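Local coordinates for cohesin (Archaeoglobus fulgidus, PDB 2XDH), which serves as the cohesin module of a longer archaeal protein and, like its relatives, probably recognises dockerin modules, at residues 8-13 with 18-23; 40-45 with 149-154; 57-62 with 83-88; 128-133 with 142-147. One frame throughout, in Å; residues are numbered along the deposited sequence. Where two conformers were deposited one is given.

Contact 1 (8-13 with 18-23); sequences GSAEAP and IQVPVK
Gly8, in the loop just before strand 10-12, donates a hydrogen bond from its N to Pro21 O (2.8 Å), and from there strands 10-12 and 18-23 run almost exactly antiparallel, at 174°, but with axes 8.1 Å apart at their closest. Glycine suits this position because a beta carbon would collide with the Pro21 ring, while Val20 CG1 packs 3.5 Å from Gly8 O, a buried carbonyl oxygen that finds no polar partner in the model. Beyond Gly8 the strands part, and side chains bridge the gap. The single methyl of Ala10 points into this interval, where CB just touches Val20 CG2 and Ile18 CD1, each at 4.2 Å. The tighter meeting is that of Ala12 CB with Ile18 CG2, at 3.4 Å. Ile18 puts CG1 between its backbone N and carbonyl carbon (chi1 62°), which swings CG2 toward Ala12 and lets CD1 reach Ala10. Behind these residues the backbones of Ala10 and Ala12 bond to strand 142-151, whereas Ile18 pairs with Phe89 of strand 82-91. The hairpin thus opens into two layers with aliphatic residues between them, as in the jelly-roll beta sandwich of cohesins.

Contact 2 (40-45 with 149-154); sequences PNVLEV and FRIVSQ
Leu43 lays its CD2 methyl on a face of the Phe149 ring, joining the turn after strand 17-38 to strand 142-151 at one end of the cohesin beta sandwich. This is a CH-pi contact: CD2 lies 3.8 Å from the centroid of the Phe149 ring, 17° off the ring normal and displaced toward the rim. The second methyl of Leu43, CD1, comes to 4.1 Å from Phe149 CG, so the forked leucine end covers the ring with both branches. Phe149 turns CG anti to its own nitrogen (chi1 167°), which carries the ring out from its strand toward the turn.

Aliphatic packing completes the contact. Val42, for which two conformers were deposited, in the one described here sets CG2 3.8 Å from Phe149 CE2, while its CG1 meets Ile151 CD1 at 4.1 Å. A branched valine can therefore serve two partners, one per methyl. Were a serine to take the place of Phe149, the Leu43 methyls would probably lose the surface they rest on and a gap would open beneath the turn. Around the pair, Leu43 also packs on Phe89, Val91 and Leu125, and Phe149 on Val91, so the ring belongs to the hydrophobic filling between the layers.

Between the two segments no backbone bond forms, each being paired with other strands. Asn41 and Val42, with helical-range backbone angles, make a type I beta turn from Pro40 to Leu43 that brings Val42 and Leu43 round to Phe149. It is closed by Leu43 N donating to Pro40 O at 3.0 Å.

Contact 3 (57-62 with 83-88); sequences SLFDYQ and SLFYVK. Unlike the reference sequence in segment 57-62: Gln62 (reference Asn).
The Phe59 ring reaches the Phe85 side chain with its far end, CZ lying 3.7 Å from Phe85 CB and CE1 at much the same distance from it. The closest meeting is thus with the methylene of Phe85; CZ comes to the Phe85 ring only obliquely, and no stack forms, the side chains crossing at about a right angle. Phe85 has a neighbour of its own segment, Val87 CG2, at the edge of its ring and in the ring plane. A second approach to the Phe59 ring comes from the backbone: Leu84 O stands 4.0 Å from Phe59 CE1, while its polar need is met by a hydrogen bond with Thr54 OG1.

Torsions explain why one ring arrives and the other departs. Phe59 extends straight off its strand, CG anti to the backbone N (chi1 -177°), which suits a long residue that must span strands whose nearest CA atoms, those of Phe59 and Phe85, are 9.3 Å apart. In Phe85 the ring is tucked between N and the carbonyl carbon (chi1 60°), so CB faces Phe59 while the ring leads away. The burial is modest, 83 Å² in all, and wholly apolar in its side chains.

Leu84 and Phe85 both face Val22 in a classic beta bulge, at the corner where the chain changes direction. Phe85 packs on Val22 of strand 17-38 and on Val70 of strand 67-74; Phe59 rests on Val48 of strand 43-50 and on Ile72 of strand 67-74, placing the contact between several strands of the sandwich.

Contact 4 (128-133 with 142-147); sequences QGIEIY and VATING
Ile132 turns CG1 anti to its backbone N (chi1 174°), so that the extended branch carries CD1 to Val142 CG1 at 3.7 Å. On the other strand Val142 directs CG1 anti to its carbonyl carbon (chi1 -75°), and both its methyls rest against Ile132 CG2, Val142 CG2 at 3.9 Å from it; the two side chains cross obliquely. The same Val142 CG2 also reaches Ile130 CG2, again at 3.9 Å, so one valine fits against two isoleucines that alternate along strand 130-133. Two conformers of Val142 were deposited, and these distances hold for one of them. Thr144 approaches Ile130 further along, but the model there is too close to be relied on.

Strands 130-133 and 142-145, with axes 9.5 Å apart at closest approach and an angle of 140° between them, are splayed, and apolar side chains fill the interval. Ile132 bonds through its backbone to Val140, nearer the turn, and Asn146 OD1 bonds to Leu127 N between the same hairpin arms. Beta-branched residues suit such extended strands. With only carbon reliably meeting carbon, the side-chain meeting itself implies cohesion by exclusion of water and shape fit, without a directional bond.

Overall arrangement
All four contacts belong to the beta sandwich of the cohesin module. Contact 1 comes first along the chain; contact 2 then closes a long loop within which contacts 3 and 4 follow in turn. Contacts 1 and 2 lie close, centres about 9 Å apart, and meet where strands 3-12 and 142-151 run as neighbours, with Ala12 and Ala10 probably bonded to Val152 and Arg150. Strands 17-38 and 82-91 couple contact 1 to contact 3, about 14 Å away between centres. Contact 4 shares strand 142-151 with contact 2, yet their centres are some 22 Å apart. Early and late strands are thereby knitted together. Asp136, which binds magnesium in a crystal structure, lies in sequence between the segments of contact 4.

Contact 1 (8-13 with 18-23)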
loop_
_atom_site.group_PDB
_atom_site.type_symbol
_atom_site.label_atom_id
_atom_site.label_comp_id
_atom_site.label_asym_id
_atom_site.label_seq_id
_atom_site.Cartn_x
_atom_site.Cartn_y
_atom_site.Cartn_z
ATOM N N GLY A 8 -10.501 -20.726 -13.219
ATOM C CA GLY A 8 -9.597 -21.652 -13.868
ATOM C C GLY A 8 -10.226 -22.326 -15.077
ATOM O O GLY A 8 -11.450 -22.307 -15.255
ATOM N N SER A 9 -9.384 -22.925 -15.912
ATOM C CA SER A 9 -9.857 -23.660 -17.082
ATOM C C SER A 9 -9.533 -25.143 -16.924
ATOM O O SER A 9 -8.607 -25.500 -16.192
ATOM C CB SER A 9 -9.212 -23.106 -18.354
ATOM O OG SER A 9 -9.639 -21.774 -18.590
ATOM N N ALA A 10 -10.291 -26.004 -17.602
ATOM C CA ALA A 10 -10.103 -27.437 -17.427
ATOM C C ALA A 10 -10.678 -28.222 -18.579
ATOM O O ALA A 10 -11.464 -27.705 -19.381
ATOM C CB ALA A 10 -10.719 -27.912 -16.097
ATOM N N GLU A 11 -10.273 -29.481 -18.659
ATOM C CA GLU A 11 -10.826 -30.394 -19.638
ATOM C C GLU A 11 -10.833 -31.796 -19.036
ATOM O O GLU A 11 -9.918 -32.159 -18.302
ATOM C CB GLU A 11 -9.990 -30.376 -20.911
ATOM C CG GLU A 11 -8.556 -30.820 -20.701
ATOM C CD GLU A 11 -7.681 -30.540 -21.918
ATOM O OE1 GLU A 11 -7.546 -29.356 -22.287
ATOM O OE2 GLU A 11 -7.135 -31.497 -22.505
ATOM N N ALA A 12 -11.862 -32.572 -19.353
ATOM C CA ALA A 12 -12.009 -33.922 -18.809
ATOM C C ALA A 12 -13.114 -34.667 -19.543
ATOM O O ALA A 12 -13.954 -34.042 -20.187
ATOM C CB ALA A 12 -12.310 -33.851 -17.335
ATOM N N PRO A 13 -13.117 -36.012 -19.452
ATOM C CA PRO A 13 -14.126 -36.822 -20.140
ATOM C C PRO A 13 -15.412 -36.881 -19.337
ATOM O O PRO A 13 -15.414 -36.514 -18.163
ATOM C CB PRO A 13 -13.498 -38.227 -20.177
ATOM C CG PRO A 13 -12.129 -38.095 -19.534
ATOM C CD PRO A 13 -12.173 -36.853 -18.702
ATOM N N ILE A 18 -13.741 -32.953 -11.804
ATOM C CA ILE A 18 -12.675 -31.978 -11.974
ATOM C C ILE A 18 -12.708 -30.987 -10.825
ATOM O O ILE A 18 -13.749 -30.768 -10.205
ATOM C CB ILE A 18 -12.817 -31.174 -13.278
ATOM C CG1 ILE A 18 -14.122 -30.375 -13.271
ATOM C CG2 ILE A 18 -12.738 -32.080 -14.477
ATOM C CD1 ILE A 18 -14.256 -29.410 -14.428
ATOM N N GLN A 19 -11.561 -30.384 -10.548
ATOM C CA GLN A 19 -11.456 -29.372 -9.509
ATOM C C GLN A 19 -11.020 -28.072 -10.172
ATOM O O GLN A 19 -9.931 -27.997 -10.723
ATOM C CB GLN A 19 -10.438 -29.813 -8.456
ATOM C CG GLN A 19 -10.505 -29.058 -7.147
ATOM C CD GLN A 19 -11.255 -29.820 -6.072
ATOM O OE1 GLN A 19 -11.513 -31.020 -6.206
ATOM N NE2 GLN A 19 -11.608 -29.127 -4.994
ATOM N N VAL A 20 -11.886 -27.065 -10.144
ATOM C CA VAL A 20 -11.605 -25.780 -10.794
ATOM C C VAL A 20 -11.485 -24.682 -9.751
ATOM O O VAL A 20 -12.433 -24.414 -9.011
ATOM C CB VAL A 20 -12.736 -25.376 -11.745
ATOM C CG1 VAL A 20 -12.449 -24.014 -12.349
ATOM C CG2 VAL A 20 -12.934 -26.446 -12.841
ATOM N N PRO A 21 -10.313 -24.051 -9.676
ATOM C CA PRO A 21 -10.153 -22.957 -8.721
ATOM C C PRO A 21 -10.662 -21.650 -9.297
ATOM O O PRO A 21 -10.671 -21.467 -10.520
ATOM C CB PRO A 21 -8.636 -22.868 -8.562
ATOM C CG PRO A 21 -8.113 -23.238 -9.940
ATOM C CD PRO A 21 -9.068 -24.329 -10.425
ATOM N N VAL A 22 -11.079 -20.746 -8.413
ATOM C CA VAL A 22 -11.212 -19.337 -8.759
ATOM C C VAL A 22 -10.161 -18.600 -7.933
ATOM O O VAL A 22 -10.130 -18.715 -6.702
ATOM C CB VAL A 22 -12.616 -18.823 -8.448
ATOM C CG1 VAL A 22 -12.686 -17.304 -8.564
ATOM C CG2 VAL A 22 -13.637 -19.508 -9.375
ATOM N N LYS A 23 -9.280 -17.873 -8.610
ATOM C CA LYS A 23 -8.112 -17.307 -7.958
ATOM C C LYS A 23 -8.198 -15.789 -7.931
ATOM O O LYS A 23 -8.923 -15.181 -8.715
ATOM C CB LYS A 23 -6.839 -17.673 -8.723
ATOM C CG LYS A 23 -6.600 -19.138 -8.900
ATOM C CD LYS A 23 -5.579 -19.356 -10.009
ATOM C CE LYS A 23 -6.189 -19.061 -11.372
ATOM N NZ LYS A 23 -5.232 -19.355 -12.471
#

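Contact 2 (40-45 with 149-154)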
loop_
_atom_site.group_PDB
_atom_site.type_symbol
_atom_site.label_atom_id
_atom_site.label_comp_id
_atom_site.label_asym_id
_atom_site.label_seq_id
_atom_site.Cartn_x
_atom_site.Cartn_y
_atom_site.Cartn_z
ATOM N N PRO A 40 -21.411 -24.242 -17.254
ATOM C CA PRO A 40 -22.183 -24.884 -18.332
ATOM C C PRO A 40 -23.025 -26.081 -17.888
ATOM O O PRO A 40 -22.753 -26.682 -16.847
ATOM C CB PRO A 40 -21.100 -25.343 -19.313
ATOM C CG PRO A 40 -19.854 -25.470 -18.481
ATOM C CD PRO A 40 -19.959 -24.409 -17.426
ATOM N N ASN A 41 -24.029 -26.421 -18.700
ATOM C CA ASN A 41 -24.915 -27.558 -18.447
ATOM C C ASN A 41 -24.197 -28.896 -18.380
ATOM O O ASN A 41 -24.689 -29.841 -17.769
ATOM C CB ASN A 41 -25.995 -27.652 -19.530
ATOM C CG ASN A 41 -27.097 -26.642 -19.339
ATOM O OD1 ASN A 41 -27.412 -26.258 -18.213
ATOM N ND2 ASN A 41 -27.693 -26.202 -20.441
ATOM N N VAL A 42 -23.039 -28.985 -19.029
ATOM C CA VAL A 42 -22.273 -30.223 -19.032
ATOM C C VAL A 42 -21.593 -30.479 -17.696
ATOM O O VAL A 42 -21.048 -31.560 -17.472
ATOM C CB VAL A 42 -21.219 -30.251 -20.159
ATOM C CG1 VAL A 42 -21.901 -30.321 -21.515
ATOM C CG2 VAL A 42 -20.303 -29.042 -20.070
ATOM N N LEU A 43 -21.620 -29.482 -16.813
ATOM C CA LEU A 43 -21.035 -29.632 -15.488
ATOM C C LEU A 43 -22.090 -29.679 -14.384
ATOM O O LEU A 43 -23.159 -29.074 -14.485
ATOM C CB LEU A 43 -20.025 -28.520 -15.208
ATOM C CG LEU A 43 -18.779 -28.483 -16.098
ATOM C CD1 LEU A 43 -17.812 -27.409 -15.600
ATOM C CD2 LEU A 43 -18.087 -29.828 -16.127
ATOM N N GLU A 44 -21.772 -30.403 -13.324
ATOM C CA GLU A 44 -22.644 -30.487 -12.172
ATOM C C GLU A 44 -21.816 -30.297 -10.920
ATOM O O GLU A 44 -20.782 -30.939 -10.754
ATOM C CB GLU A 44 -23.329 -31.853 -12.133
ATOM C CG GLU A 44 -23.787 -32.250 -10.760
ATOM C CD GLU A 44 -24.604 -33.511 -10.794
ATOM O OE1 GLU A 44 -25.089 -33.852 -11.896
ATOM O OE2 GLU A 44 -24.750 -34.155 -9.734
ATOM N N VAL A 45 -22.271 -29.414 -10.040
ATOM C CA VAL A 45 -21.503 -29.062 -8.851
ATOM C C VAL A 45 -21.627 -30.139 -7.776
ATOM O O VAL A 45 -22.736 -30.504 -7.380
ATOM C CB VAL A 45 -21.947 -27.699 -8.280
ATOM C CG1 VAL A 45 -21.289 -27.438 -6.923
ATOM C CG2 VAL A 45 -21.621 -26.580 -9.264
ATOM N N PHE A 149 -14.056 -24.514 -20.242
ATOM C CA PHE A 149 -14.067 -25.953 -20.004
ATOM C C PHE A 149 -14.423 -26.728 -21.259
ATOM O O PHE A 149 -15.338 -26.348 -21.982
ATOM C CB PHE A 149 -15.044 -26.338 -18.899
ATOM C CG PHE A 149 -15.311 -27.814 -18.853
ATOM C CD1 PHE A 149 -14.459 -28.654 -18.166
ATOM C CD2 PHE A 149 -16.370 -28.361 -19.556
ATOM C CE1 PHE A 149 -14.676 -30.021 -18.153
ATOM C CE2 PHE A 149 -16.594 -29.723 -19.547
ATOM C CZ PHE A 149 -15.743 -30.554 -18.841
ATOM N N ARG A 150 -13.697 -27.817 -21.507
ATOM C CA ARG A 150 -13.954 -28.673 -22.666
ATOM C C ARG A 150 -14.046 -30.149 -22.281
ATOM O O ARG A 150 -13.268 -30.638 -21.466
ATOM C CB ARG A 150 -12.860 -28.516 -23.733
ATOM C CG ARG A 150 -12.954 -27.254 -24.564
ATOM C CD ARG A 150 -12.453 -27.491 -25.985
ATOM N NE ARG A 150 -11.136 -28.124 -26.020
ATOM C CZ ARG A 150 -10.858 -29.237 -26.693
ATOM N NH1 ARG A 150 -11.809 -29.840 -27.394
ATOM N NH2 ARG A 150 -9.631 -29.747 -26.670
ATOM N N ILE A 151 -14.979 -30.868 -22.888
ATOM C CA ILE A 151 -14.995 -32.313 -22.725
ATOM C C ILE A 151 -13.941 -32.919 -23.641
ATOM O O ILE A 151 -13.883 -32.604 -24.827
ATOM C CB ILE A 151 -16.364 -32.909 -23.036
ATOM C CG1 ILE A 151 -17.430 -32.263 -22.153
ATOM C CG2 ILE A 151 -16.348 -34.414 -22.824
ATOM C CD1 ILE A 151 -18.789 -32.820 -22.403
ATOM N N VAL A 152 -13.118 -33.797 -23.078
ATOM C CA VAL A 152 -11.912 -34.283 -23.736
ATOM C C VAL A 152 -11.724 -35.783 -23.442
ATOM O O VAL A 152 -12.310 -36.304 -22.499
ATOM C CB VAL A 152 -10.704 -33.452 -23.234
ATOM C CG1 VAL A 152 -9.551 -34.332 -22.793
ATOM C CG2 VAL A 152 -10.284 -32.423 -24.281
ATOM N N SER A 153 -10.923 -36.476 -24.250
ATOM C CA SER A 153 -10.679 -37.902 -24.040
ATOM C C SER A 153 -9.453 -38.124 -23.166
ATOM O O SER A 153 -9.241 -37.410 -22.190
ATOM C CB SER A 153 -10.455 -38.600 -25.377
ATOM O OG SER A 153 -9.198 -38.233 -25.922
ATOM N N GLN A 154 -8.645 -39.119 -23.530
ATOM C CA GLN A 154 -7.353 -39.353 -22.891
ATOM C C GLN A 154 -6.360 -38.237 -23.211
ATOM O O GLN A 154 -5.151 -38.406 -23.050
ATOM C CB GLN A 154 -6.754 -40.687 -23.339
ATOM C CG GLN A 154 -7.495 -41.920 -22.855
ATOM C CD GLN A 154 -6.747 -43.202 -23.176
ATOM O OE1 GLN A 154 -7.244 -44.305 -22.940
ATOM N NE2 GLN A 154 -5.542 -43.062 -23.716
#

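Contact 3 (57-62 with 83-88)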
loop_
_atom_site.group_PDB
_atom_site.type_symbol
_atom_site.label_atom_id
_atom_site.label_comp_id
_atom_site.label_asym_id
_atom_site.label_seq_id
_atom_site.Cartn_x
_atom_site.Cartn_y
_atom_site.Cartn_z
ATOM N N SER A 57 -11.241 -17.589 6.493
ATOM C CA SER A 57 -12.219 -16.541 6.224
ATOM C C SER A 57 -13.630 -17.018 6.594
ATOM O O SER A 57 -13.863 -18.212 6.747
ATOM C CB SER A 57 -12.203 -16.199 4.724
ATOM O OG SER A 57 -10.905 -15.856 4.307
ATOM N N LEU A 58 -14.567 -16.081 6.729
ATOM C CA LEU A 58 -15.976 -16.438 6.808
ATOM C C LEU A 58 -16.420 -16.704 5.376
ATOM O O LEU A 58 -16.348 -15.807 4.536
ATOM C CB LEU A 58 -16.788 -15.275 7.379
ATOM C CG LEU A 58 -18.277 -15.512 7.639
ATOM C CD1 LEU A 58 -18.466 -16.683 8.580
ATOM C CD2 LEU A 58 -18.912 -14.271 8.222
ATOM N N PHE A 59 -16.896 -17.918 5.105
ATOM C CA PHE A 59 -17.114 -18.384 3.733
ATOM C C PHE A 59 -18.529 -18.945 3.517
ATOM O O PHE A 59 -18.967 -19.822 4.257
ATOM C CB PHE A 59 -16.065 -19.455 3.427
ATOM C CG PHE A 59 -16.111 -19.991 2.014
ATOM C CD1 PHE A 59 -15.502 -19.309 0.979
ATOM C CD2 PHE A 59 -16.720 -21.209 1.741
ATOM C CE1 PHE A 59 -15.530 -19.808 -0.324
ATOM C CE2 PHE A 59 -16.760 -21.713 0.451
ATOM C CZ PHE A 59 -16.157 -21.011 -0.585
ATOM N N ASP A 60 -19.254 -18.422 2.527
ATOM C CA ASP A 60 -20.599 -18.932 2.225
ATOM C C ASP A 60 -20.747 -19.169 0.733
ATOM O O ASP A 60 -20.140 -18.470 -0.077
ATOM C CB ASP A 60 -21.682 -17.953 2.676
ATOM C CG ASP A 60 -21.866 -17.935 4.173
ATOM O OD1 ASP A 60 -22.363 -18.943 4.713
ATOM O OD2 ASP A 60 -21.524 -16.910 4.803
ATOM N N TYR A 61 -21.550 -20.159 0.361
ATOM C CA TYR A 61 -21.868 -20.336 -1.048
ATOM C C TYR A 61 -23.273 -20.884 -1.199
ATOM O O TYR A 61 -23.804 -21.531 -0.300
ATOM C CB TYR A 61 -20.862 -21.248 -1.750
ATOM C CG TYR A 61 -20.913 -22.698 -1.292
ATOM C CD1 TYR A 61 -21.682 -23.640 -1.969
ATOM C CD2 TYR A 61 -20.183 -23.122 -0.183
ATOM C CE1 TYR A 61 -21.726 -24.975 -1.551
ATOM C CE2 TYR A 61 -20.221 -24.451 0.243
ATOM C CZ TYR A 61 -20.996 -25.367 -0.444
ATOM O OH TYR A 61 -21.018 -26.669 -0.018
ATOM N N GLN A 62 -23.880 -20.613 -2.340
ATOM C CA GLN A 62 -25.206 -21.133 -2.615
ATOM C C GLN A 62 -25.284 -21.476 -4.089
ATOM O O GLN A 62 -24.980 -20.641 -4.942
ATOM C CB GLN A 62 -26.278 -20.111 -2.219
ATOM C CG GLN A 62 -27.653 -20.347 -2.853
ATOM C CD GLN A 62 -28.304 -21.645 -2.402
ATOM O OE1 GLN A 62 -29.427 -21.962 -2.807
ATOM N NE2 GLN A 62 -27.607 -22.402 -1.562
ATOM N N SER A 83 -5.783 -18.983 -4.372
ATOM C CA SER A 83 -7.155 -19.380 -4.643
ATOM C C SER A 83 -8.119 -18.854 -3.581
ATOM O O SER A 83 -7.813 -18.852 -2.382
ATOM C CB SER A 83 -7.258 -20.904 -4.764
ATOM O OG SER A 83 -6.618 -21.536 -3.672
ATOM N N LEU A 84 -9.279 -18.405 -4.046
ATOM C CA LEU A 84 -10.379 -17.969 -3.192
ATOM C C LEU A 84 -11.268 -19.151 -2.853
ATOM O O LEU A 84 -11.782 -19.257 -1.742
ATOM C CB LEU A 84 -11.212 -16.906 -3.911
ATOM C CG LEU A 84 -10.483 -15.595 -4.185
ATOM C CD1 LEU A 84 -11.390 -14.653 -4.966
ATOM C CD2 LEU A 84 -10.056 -14.974 -2.850
ATOM N N PHE A 85 -11.468 -20.031 -3.827
ATOM C CA PHE A 85 -12.224 -21.259 -3.585
ATOM C C PHE A 85 -11.995 -22.221 -4.736
ATOM O O PHE A 85 -11.436 -21.839 -5.759
ATOM C CB PHE A 85 -13.718 -20.990 -3.356
ATOM C CG PHE A 85 -14.424 -20.304 -4.522
ATOM C CD1 PHE A 85 -15.114 -21.052 -5.470
ATOM C CD2 PHE A 85 -14.428 -18.921 -4.635
ATOM C CE1 PHE A 85 -15.780 -20.440 -6.527
ATOM C CE2 PHE A 85 -15.092 -18.290 -5.689
ATOM C CZ PHE A 85 -15.768 -19.055 -6.640
ATOM N N TYR A 86 -12.394 -23.472 -4.543
ATOM C CA TYR A 86 -12.276 -24.511 -5.561
ATOM C C TYR A 86 -13.683 -25.042 -5.758
ATOM O O TYR A 86 -14.433 -25.181 -4.789
ATOM C CB TYR A 86 -11.367 -25.658 -5.069
ATOM C CG TYR A 86 -9.883 -25.401 -5.234
ATOM C CD1 TYR A 86 -9.215 -25.807 -6.391
ATOM C CD2 TYR A 86 -9.141 -24.762 -4.238
ATOM C CE1 TYR A 86 -7.852 -25.581 -6.560
ATOM C CE2 TYR A 86 -7.769 -24.522 -4.404
ATOM C CZ TYR A 86 -7.138 -24.936 -5.572
ATOM O OH TYR A 86 -5.791 -24.713 -5.765
ATOM N N VAL A 87 -14.061 -25.317 -6.998
ATOM C CA VAL A 87 -15.325 -25.996 -7.227
ATOM C C VAL A 87 -15.053 -27.409 -7.726
ATOM O O VAL A 87 -14.298 -27.613 -8.667
ATOM C CB VAL A 87 -16.253 -25.224 -8.207
ATOM C CG1 VAL A 87 -17.578 -25.955 -8.372
ATOM C CG2 VAL A 87 -16.508 -23.814 -7.687
ATOM N N LYS A 88 -15.644 -28.394 -7.062
ATOM C CA LYS A 88 -15.546 -29.757 -7.544
ATOM C C LYS A 88 -16.742 -29.999 -8.452
ATOM O O LYS A 88 -17.895 -29.905 -8.015
ATOM C CB LYS A 88 -15.532 -30.755 -6.381
ATOM C CG LYS A 88 -15.257 -32.187 -6.825
ATOM C CD LYS A 88 -15.187 -33.143 -5.643
ATOM C CE LYS A 88 -14.545 -34.460 -6.050
ATOM N NZ LYS A 88 -13.209 -34.222 -6.684
#

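Contact 4 (128-133 with 142-147)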
loop_
_atom_site.group_PDB
_atom_site.type_symbol
_atom_site.label_atom_id
_atom_site.label_comp_id
_atom_site.label_asym_id
_atom_site.label_seq_id
_atom_site.Cartn_x
_atom_site.Cartn_y
_atom_site.Cartn_z
ATOM N N GLN A 128 -19.311 -13.029 -12.616
ATOM C CA GLN A 128 -20.027 -11.773 -12.719
ATOM C C GLN A 128 -20.665 -11.395 -11.401
ATOM O O GLN A 128 -20.500 -12.085 -10.391
ATOM C CB GLN A 128 -21.080 -11.825 -13.831
ATOM C CG GLN A 128 -22.164 -12.855 -13.598
ATOM C CD GLN A 128 -21.834 -14.191 -14.225
ATOM O OE1 GLN A 128 -21.150 -14.257 -15.246
ATOM N NE2 GLN A 128 -22.314 -15.265 -13.615
ATOM N N GLY A 129 -21.393 -10.287 -11.421
ATOM C CA GLY A 129 -22.035 -9.780 -10.220
ATOM C C GLY A 129 -21.043 -9.491 -9.113
ATOM O O GLY A 129 -21.355 -9.631 -7.930
ATOM N N ILE A 130 -19.834 -9.075 -9.477
ATOM C CA ILE A 130 -18.789 -8.933 -8.443
ATOM C C ILE A 130 -19.013 -7.710 -7.541
ATOM O O ILE A 130 -19.335 -6.622 -8.018
ATOM C CB ILE A 130 -17.396 -8.891 -9.092
ATOM C CG1 ILE A 130 -17.057 -10.279 -9.643
ATOM C CG2 ILE A 130 -16.345 -8.452 -8.097
ATOM C CD1 ILE A 130 -16.044 -10.222 -10.681
ATOM N N GLU A 131 -18.872 -7.913 -6.233
ATOM C CA GLU A 131 -18.900 -6.812 -5.280
ATOM C C GLU A 131 -17.701 -7.004 -4.366
ATOM O O GLU A 131 -17.612 -8.003 -3.660
ATOM C CB GLU A 131 -20.202 -6.845 -4.489
ATOM C CG GLU A 131 -21.434 -6.909 -5.390
ATOM C CD GLU A 131 -22.732 -7.008 -4.600
ATOM O OE1 GLU A 131 -22.689 -7.451 -3.435
ATOM O OE2 GLU A 131 -23.794 -6.645 -5.145
ATOM N N ILE A 132 -16.751 -6.075 -4.394
ATOM C CA ILE A 132 -15.533 -6.314 -3.625
ATOM C C ILE A 132 -15.093 -5.043 -2.919
ATOM O O ILE A 132 -15.139 -3.962 -3.510
ATOM C CB ILE A 132 -14.444 -6.893 -4.553
ATOM C CG1 ILE A 132 -13.105 -7.031 -3.832
ATOM C CG2 ILE A 132 -14.310 -6.034 -5.790
ATOM C CD1 ILE A 132 -12.091 -7.806 -4.636
ATOM N N TYR A 133 -14.711 -5.175 -1.647
ATOM C CA TYR A 133 -14.323 -4.033 -0.812
ATOM C C TYR A 133 -13.061 -4.351 -0.017
ATOM O O TYR A 133 -12.837 -5.497 0.359
ATOM C CB TYR A 133 -15.435 -3.700 0.190
ATOM C CG TYR A 133 -16.722 -3.280 -0.471
ATOM C CD1 TYR A 133 -16.974 -1.948 -0.750
ATOM C CD2 TYR A 133 -17.677 -4.219 -0.831
ATOM C CE1 TYR A 133 -18.149 -1.553 -1.369
ATOM C CE2 TYR A 133 -18.861 -3.838 -1.445
ATOM C CZ TYR A 133 -19.086 -2.503 -1.713
ATOM O OH TYR A 133 -20.253 -2.110 -2.322
ATOM N N VAL A 142 -11.646 -4.239 -9.870
ATOM C CA VAL A 142 -11.122 -5.529 -10.250
ATOM C C VAL A 142 -11.338 -5.768 -11.735
ATOM O O VAL A 142 -12.274 -5.240 -12.350
ATOM C CB VAL A 142 -11.796 -6.655 -9.468
ATOM C CG1 VAL A 142 -11.256 -6.680 -8.051
ATOM C CG2 VAL A 142 -13.294 -6.461 -9.480
ATOM N N ALA A 143 -10.441 -6.550 -12.307
ATOM C CA ALA A 143 -10.650 -7.067 -13.653
ATOM C C ALA A 143 -11.070 -8.517 -13.465
ATOM O O ALA A 143 -10.776 -9.115 -12.444
ATOM C CB ALA A 143 -9.364 -6.974 -14.454
ATOM N N THR A 144 -11.774 -9.091 -14.428
ATOM C CA THR A 144 -12.130 -10.498 -14.309
ATOM C C THR A 144 -11.654 -11.247 -15.544
ATOM O O THR A 144 -11.560 -10.672 -16.636
ATOM C CB THR A 144 -13.644 -10.683 -14.159
ATOM O OG1 THR A 144 -14.296 -10.163 -15.315
ATOM C CG2 THR A 144 -14.140 -9.929 -12.950
ATOM N N ILE A 145 -11.343 -12.523 -15.353
ATOM C CA ILE A 145 -10.991 -13.416 -16.452
ATOM C C ILE A 145 -11.770 -14.715 -16.299
ATOM O O ILE A 145 -11.653 -15.402 -15.287
ATOM C CB ILE A 145 -9.490 -13.699 -16.476
ATOM C CG1 ILE A 145 -8.722 -12.380 -16.627
ATOM C CG2 ILE A 145 -9.123 -14.644 -17.655
ATOM C CD1 ILE A 145 -7.225 -12.577 -16.785
ATOM N N ASN A 146 -12.575 -15.041 -17.303
ATOM C CA ASN A 146 -13.416 -16.229 -17.246
ATOM C C ASN A 146 -12.633 -17.496 -17.578
ATOM O O ASN A 146 -11.544 -17.433 -18.140
ATOM C CB ASN A 146 -14.613 -16.049 -18.168
ATOM C CG ASN A 146 -15.493 -14.902 -17.725
ATOM O OD1 ASN A 146 -15.572 -14.615 -16.533
ATOM N ND2 ASN A 146 -16.154 -14.243 -18.669
ATOM N N GLY A 147 -13.181 -18.641 -17.208
ATOM C CA GLY A 147 -12.486 -19.888 -17.431
ATOM C C GLY A 147 -13.112 -20.554 -18.624
ATOM O O GLY A 147 -14.165 -20.124 -19.089
#